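Local coordinates for protein scytalidopepsin B (PDB 2IFR) that acts as an acid-active glutamic peptidase that hydrolyses peptide bonds and binds a peptide-based transition-state analogue, at residues N24-S29 against P158-T163; F162-V167 against S197-S202. All coordinates share one frame; numbering follows the deposited sequence.

Interaction 1 of 2, residues N24-S29 against P158-T163; sequences NVPSAS and PAVEFT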
loop_
_atom_site.group_PDB
_atom_site.type_symbol
_atom_site.label_atom_id
_atom_site.label_comp_id
_atom_site.label_asym_id
_atom_site.label_seq_id
_atom_site.Cartn_x
_atom_site.Cartn_y
_atom_site.Cartn_z
ATOM N N ASN A 24 8.907 7.058 4.034
ATOM C CA ASN A 24 9.669 7.016 5.304
ATOM C C ASN A 24 8.918 6.136 6.293
ATOM O O ASN A 24 7.634 6.054 6.269
ATOM C CB ASN A 24 9.821 8.436 5.857
ATOM C CG ASN A 24 8.468 9.125 6.061
ATOM O OD1 ASN A 24 8.029 9.339 7.264
ATOM N ND2 ASN A 24 7.826 9.438 5.003
ATOM N N VAL A 25 9.656 5.472 7.173
ATOM C CA VAL A 25 9.043 4.607 8.157
ATOM C C VAL A 25 8.796 5.477 9.392
ATOM O O VAL A 25 9.752 6.112 9.932
ATOM C CB VAL A 25 9.988 3.412 8.514
ATOM C CG1 VAL A 25 9.319 2.496 9.505
ATOM C CG2 VAL A 25 10.332 2.612 7.227
ATOM N N PRO A 26 7.537 5.548 9.864
ATOM C CA PRO A 26 7.162 6.351 11.042
ATOM C C PRO A 26 7.260 5.572 12.354
ATOM O O PRO A 26 7.419 4.301 12.336
ATOM C CB PRO A 26 5.707 6.688 10.758
ATOM C CG PRO A 26 5.198 5.336 10.218
ATOM C CD PRO A 26 6.337 4.949 9.234
ATOM N N SER A 27 7.228 6.252 13.476
ATOM C CA SER A 27 7.159 5.585 14.750
ATOM C C SER A 27 5.644 5.427 14.947
ATOM O O SER A 27 4.882 6.275 14.469
ATOM C CB SER A 27 7.784 6.397 15.870
ATOM O OG SER A 27 7.056 7.587 16.101
ATOM N N ALA A 28 5.202 4.372 15.616
ATOM C CA ALA A 28 3.785 4.118 15.818
ATOM C C ALA A 28 3.491 3.864 17.275
ATOM O O ALA A 28 4.387 3.365 18.048
ATOM C CB ALA A 28 3.349 2.907 15.021
ATOM N N SER A 29 2.260 4.146 17.669
ATOM C CA SER A 29 1.872 3.950 19.035
ATOM C C SER A 29 0.431 3.505 19.085
ATOM O O SER A 29 -0.213 3.312 18.013
ATOM C CB SER A 29 2.025 5.252 19.811
ATOM O OG SER A 29 1.928 4.948 21.184
ATOM N N PRO A 158 6.438 10.869 12.168
ATOM C CA PRO A 158 5.799 12.026 11.533
ATOM C C PRO A 158 4.923 11.466 10.414
ATOM O O PRO A 158 4.670 10.206 10.338
ATOM C CB PRO A 158 6.982 12.805 10.970
ATOM C CG PRO A 158 7.910 11.644 10.519
ATOM C CD PRO A 158 7.844 10.732 11.736
ATOM N N ALA A 159 4.473 12.347 9.537
ATOM C CA ALA A 159 3.631 11.955 8.415
ATOM C C ALA A 159 4.364 10.950 7.520
ATOM O O ALA A 159 5.636 11.008 7.393
ATOM C CB ALA A 159 3.261 13.203 7.587
ATOM N N VAL A 160 3.615 10.025 6.925
ATOM C CA VAL A 160 4.212 9.085 5.996
ATOM C C VAL A 160 4.083 9.734 4.632
ATOM O O VAL A 160 2.935 10.036 4.139
ATOM C CB VAL A 160 3.494 7.737 5.972
ATOM C CG1 VAL A 160 4.132 6.841 4.888
ATOM C CG2 VAL A 160 3.642 7.078 7.316
ATOM N N GLU A 161 5.229 9.985 4.015
ATOM C CA GLU A 161 5.276 10.628 2.711
ATOM C C GLU A 161 5.847 9.761 1.604
ATOM O O GLU A 161 7.007 9.244 1.712
ATOM C CB GLU A 161 6.116 11.888 2.813
ATOM C CG GLU A 161 5.609 12.815 3.862
ATOM C CD GLU A 161 6.201 14.200 3.744
ATOM O OE1 GLU A 161 5.815 15.049 4.581
ATOM O OE2 GLU A 161 7.038 14.431 2.820
ATOM N N PHE A 162 5.060 9.599 0.548
ATOM C CA PHE A 162 5.482 8.843 -0.626
ATOM C C PHE A 162 6.111 9.938 -1.483
ATOM O O PHE A 162 5.376 10.858 -1.982
ATOM C CB PHE A 162 4.268 8.271 -1.349
ATOM C CG PHE A 162 3.495 7.239 -0.562
ATOM C CD1 PHE A 162 3.814 5.885 -0.661
ATOM C CD2 PHE A 162 2.398 7.610 0.221
ATOM C CE1 PHE A 162 3.042 4.904 0.008
ATOM C CE2 PHE A 162 1.616 6.645 0.893
ATOM C CZ PHE A 162 1.944 5.286 0.782
ATOM N N THR A 163 7.431 9.912 -1.645
ATOM C CA THR A 163 8.116 10.938 -2.442
ATOM C C THR A 163 8.582 10.322 -3.756
ATOM O O THR A 163 8.713 9.060 -3.858
ATOM C CB THR A 163 9.317 11.530 -1.681
ATOM O OG1 THR A 163 10.164 10.469 -1.217
ATOM C CG2 THR A 163 8.829 12.337 -0.464
#
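The one flat group of this contact is the side-chain amide of Asn24, whose outer end meets the main chain of Ala159 and Glu161; the rings of Pro26 and Pro158 are puckered neighbours. Pro158 CG lies near the OD1 end, off the amide plane, and the Asn24 and Pro158 side chains run past one another, pointing opposite ways. As modelled, OD1 of Asn24 lies 2.9 Å from Ala159 O and ND2 of Asn24 lies 2.8 Å from Glu161 N. These are pairings of like with like: the amide is probably turned over in the model, so which of its atoms meets the carbonyl and which the N-H is not settled. What does not depend on that choice is the route of the side chain: chi1 of 57° sets CG between the backbone N and the carbonyl carbon and carries the amide across to segment 158-163.

The setting is the antiparallel pairing of strands 16-29 and 155-169 in the beta-sandwich of the A4 peptidases, relatives of the concanavalin-like folds. Pro158 follows a cis peptide bond, and on its N-terminal side backbone hydrogen bonding joins Ser27 to Ser157.

Apolar packing supplies the rest. Pro26 CG touches Val160 CG2 at 3.7 Å, and Pro26 CB sits 3.7 Å from Pro158 O. Trp58 of strand 51-60 packs on both Pro26 and Val160. Asn24 O is buried here without a polar partner in the model.

Interaction 2 of 2, residues F162-V167 against S197-S202; sequences FTDCSV and SGTTVS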
loop_
_atom_site.group_PDB
_atom_site.type_symbol
_atom_site.label_atom_id
_atom_site.label_comp_id
_atom_site.label_asym_id
_atom_site.label_seq_id
_atom_site.Cartn_x
_atom_site.Cartn_y
_atom_site.Cartn_z
ATOM N N PHE A 162 5.060 9.599 0.548
ATOM C CA PHE A 162 5.482 8.843 -0.626
ATOM C C PHE A 162 6.111 9.938 -1.483
ATOM O O PHE A 162 5.376 10.858 -1.982
ATOM C CB PHE A 162 4.268 8.271 -1.349
ATOM C CG PHE A 162 3.495 7.239 -0.562
ATOM C CD1 PHE A 162 3.814 5.885 -0.661
ATOM C CD2 PHE A 162 2.398 7.610 0.221
ATOM C CE1 PHE A 162 3.042 4.904 0.008
ATOM C CE2 PHE A 162 1.616 6.645 0.893
ATOM C CZ PHE A 162 1.944 5.286 0.782
ATOM N N THR A 163 7.431 9.912 -1.645
ATOM C CA THR A 163 8.116 10.938 -2.442
ATOM C C THR A 163 8.582 10.322 -3.756
ATOM O O THR A 163 8.713 9.060 -3.858
ATOM C CB THR A 163 9.317 11.530 -1.681
ATOM O OG1 THR A 163 10.164 10.469 -1.217
ATOM C CG2 THR A 163 8.829 12.337 -0.464
ATOM N N ASP A 164 8.823 11.168 -4.751
ATOM C CA ASP A 164 9.223 10.720 -6.083
ATOM C C ASP A 164 8.248 9.681 -6.591
ATOM O O ASP A 164 8.678 8.597 -7.136
ATOM C CB ASP A 164 10.634 10.126 -6.066
ATOM C CG ASP A 164 11.691 11.174 -5.833
ATOM O OD1 ASP A 164 11.496 12.321 -6.315
ATOM O OD2 ASP A 164 12.713 10.860 -5.178
ATOM N N CYS A 165 6.953 9.947 -6.418
ATOM C CA CYS A 165 5.930 9.024 -6.896
ATOM C C CYS A 165 6.052 8.967 -8.405
ATOM O O CYS A 165 6.326 10.027 -9.073
ATOM C CB CYS A 165 4.527 9.505 -6.516
ATOM S SG CYS A 165 4.264 9.469 -4.720
ATOM N N SER A 166 5.863 7.779 -8.967
ATOM C CA SER A 166 5.972 7.624 -10.409
ATOM C C SER A 166 4.980 6.584 -10.860
ATOM O O SER A 166 4.897 5.470 -10.263
ATOM C CB SER A 166 7.406 7.211 -10.792
ATOM O OG SER A 166 7.463 6.800 -12.140
ATOM N N VAL A 167 4.180 6.936 -11.859
ATOM C CA VAL A 167 3.193 6.018 -12.420
ATOM C C VAL A 167 3.389 6.120 -13.924
ATOM O O VAL A 167 3.649 7.254 -14.449
ATOM C CB VAL A 167 1.707 6.440 -12.099
ATOM C CG1 VAL A 167 0.731 5.499 -12.801
ATOM C CG2 VAL A 167 1.447 6.397 -10.595
ATOM N N SER A 197 0.872 16.744 -3.778
ATOM C CA SER A 197 1.621 17.947 -4.122
ATOM C C SER A 197 2.778 17.495 -5.010
ATOM O O SER A 197 3.708 16.784 -4.516
ATOM C CB SER A 197 2.184 18.608 -2.871
ATOM O OG SER A 197 3.021 19.700 -3.231
ATOM N N GLY A 198 2.744 17.865 -6.291
ATOM C CA GLY A 198 3.818 17.496 -7.208
ATOM C C GLY A 198 3.974 15.993 -7.394
ATOM O O GLY A 198 3.076 15.315 -7.976
ATOM N N THR A 199 5.082 15.435 -6.922
ATOM C CA THR A 199 5.278 13.974 -7.062
ATOM C C THR A 199 5.268 13.384 -5.648
ATOM O O THR A 199 5.844 12.269 -5.391
ATOM C CB THR A 199 6.638 13.642 -7.779
ATOM O OG1 THR A 199 7.706 14.329 -7.116
ATOM C CG2 THR A 199 6.611 14.115 -9.249
ATOM N N THR A 200 4.601 14.083 -4.727
ATOM C CA THR A 200 4.549 13.646 -3.318
ATOM C C THR A 200 3.123 13.404 -2.821
ATOM O O THR A 200 2.200 14.234 -3.085
ATOM C CB THR A 200 5.214 14.710 -2.396
ATOM O OG1 THR A 200 6.551 14.955 -2.830
ATOM C CG2 THR A 200 5.244 14.237 -0.927
ATOM N N VAL A 201 2.900 12.280 -2.147
ATOM C CA VAL A 201 1.591 11.975 -1.528
ATOM C C VAL A 201 1.976 11.954 -0.043
ATOM O O VAL A 201 2.798 11.081 0.426
ATOM C CB VAL A 201 1.012 10.609 -1.953
ATOM C CG1 VAL A 201 -0.297 10.323 -1.179
ATOM C CG2 VAL A 201 0.699 10.624 -3.456
ATOM N N SER A 202 1.438 12.893 0.719
ATOM C CA SER A 202 1.793 13.015 2.130
ATOM C C SER A 202 0.597 12.717 3.021
ATOM O O SER A 202 -0.506 13.348 2.872
ATOM C CB SER A 202 2.326 14.422 2.380
ATOM O OG SER A 202 2.637 14.587 3.758
HETATM O O HOH W 1 8.429 13.858 -4.531
#
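In Phe162 a chi1 of -65° sets CG beside its own backbone N and anti to the carbonyl carbon, turning the CD2 side of the ring to Val201, its cross-strand partner. CD2 of Phe162 lies 4.0 Å from Val201 CB, and the ring offers its edge, in plane, to Val201 O. A similar torsion at Cys165 (chi1 -67°) places SG near the same valine, with Cys165 SG 4.0 Å from Val201 CG2. The sulfur is closer still to the backbone, with Cys165 SG 3.3 Å from Thr199 O. The two side chains thus approach Val201 from different points along a bending chain, and Leu176 packs on both Cys165 and Val201.

Beneath them the backbones are joined as an antiparallel hydrogen-bonded pair. Phe162 N donates to Val201 O at 2.7 Å, and Val201 N returns the bond to Phe162 O at 2.9 Å. Phe162 O also receives a CA-H contact from Thr200 CA at 3.2 Å. The chain then turns a corner at Asp164, whose backbone takes a left-handed conformation, and beyond the corner Cys165 N still bonds to Thr199 O at 2.8 Å.

At this corner a water bridges the segments. It accepts from Asp164 N at 2.7 Å and is hydrogen-bonded as well to the hydroxyls of Thr199 and Thr200, so the peptide N-H skipped by the direct bonds is satisfied. Close by, Thr163 CG2 and Thr200 CG2 lie side by side.

Ser197 to Thr200 form a type II' turn with Gly198 at its positive-phi position, closed by reciprocal Ser197-Thr200 backbone bonds: the two-residue beta-hairpin that links strands 189-197 and 200-205 and here pairs with strand 155-169 in the beta-sandwich.

How the interactions relate
Both interactions use strand 155-169, and their centres lie 14 Å apart. Along this strand 158-163 leads directly into 162-167, the two ranges sharing Phe162 and Thr163. Interaction 1 joins it to strand 16-29, far back in the sequence, and interaction 2 to strand 200-205, near the C-terminus, so that 155-169 is a middle strand between early and late parts of the chain. The sets touch through Glu161 and Ser202, where Glu161 OE1 makes a weak hydrogen bond to Ser202 OG. The arrangement illustrates how an all-beta enzyme, without helices, assembles a sandwich from strands distant in sequence.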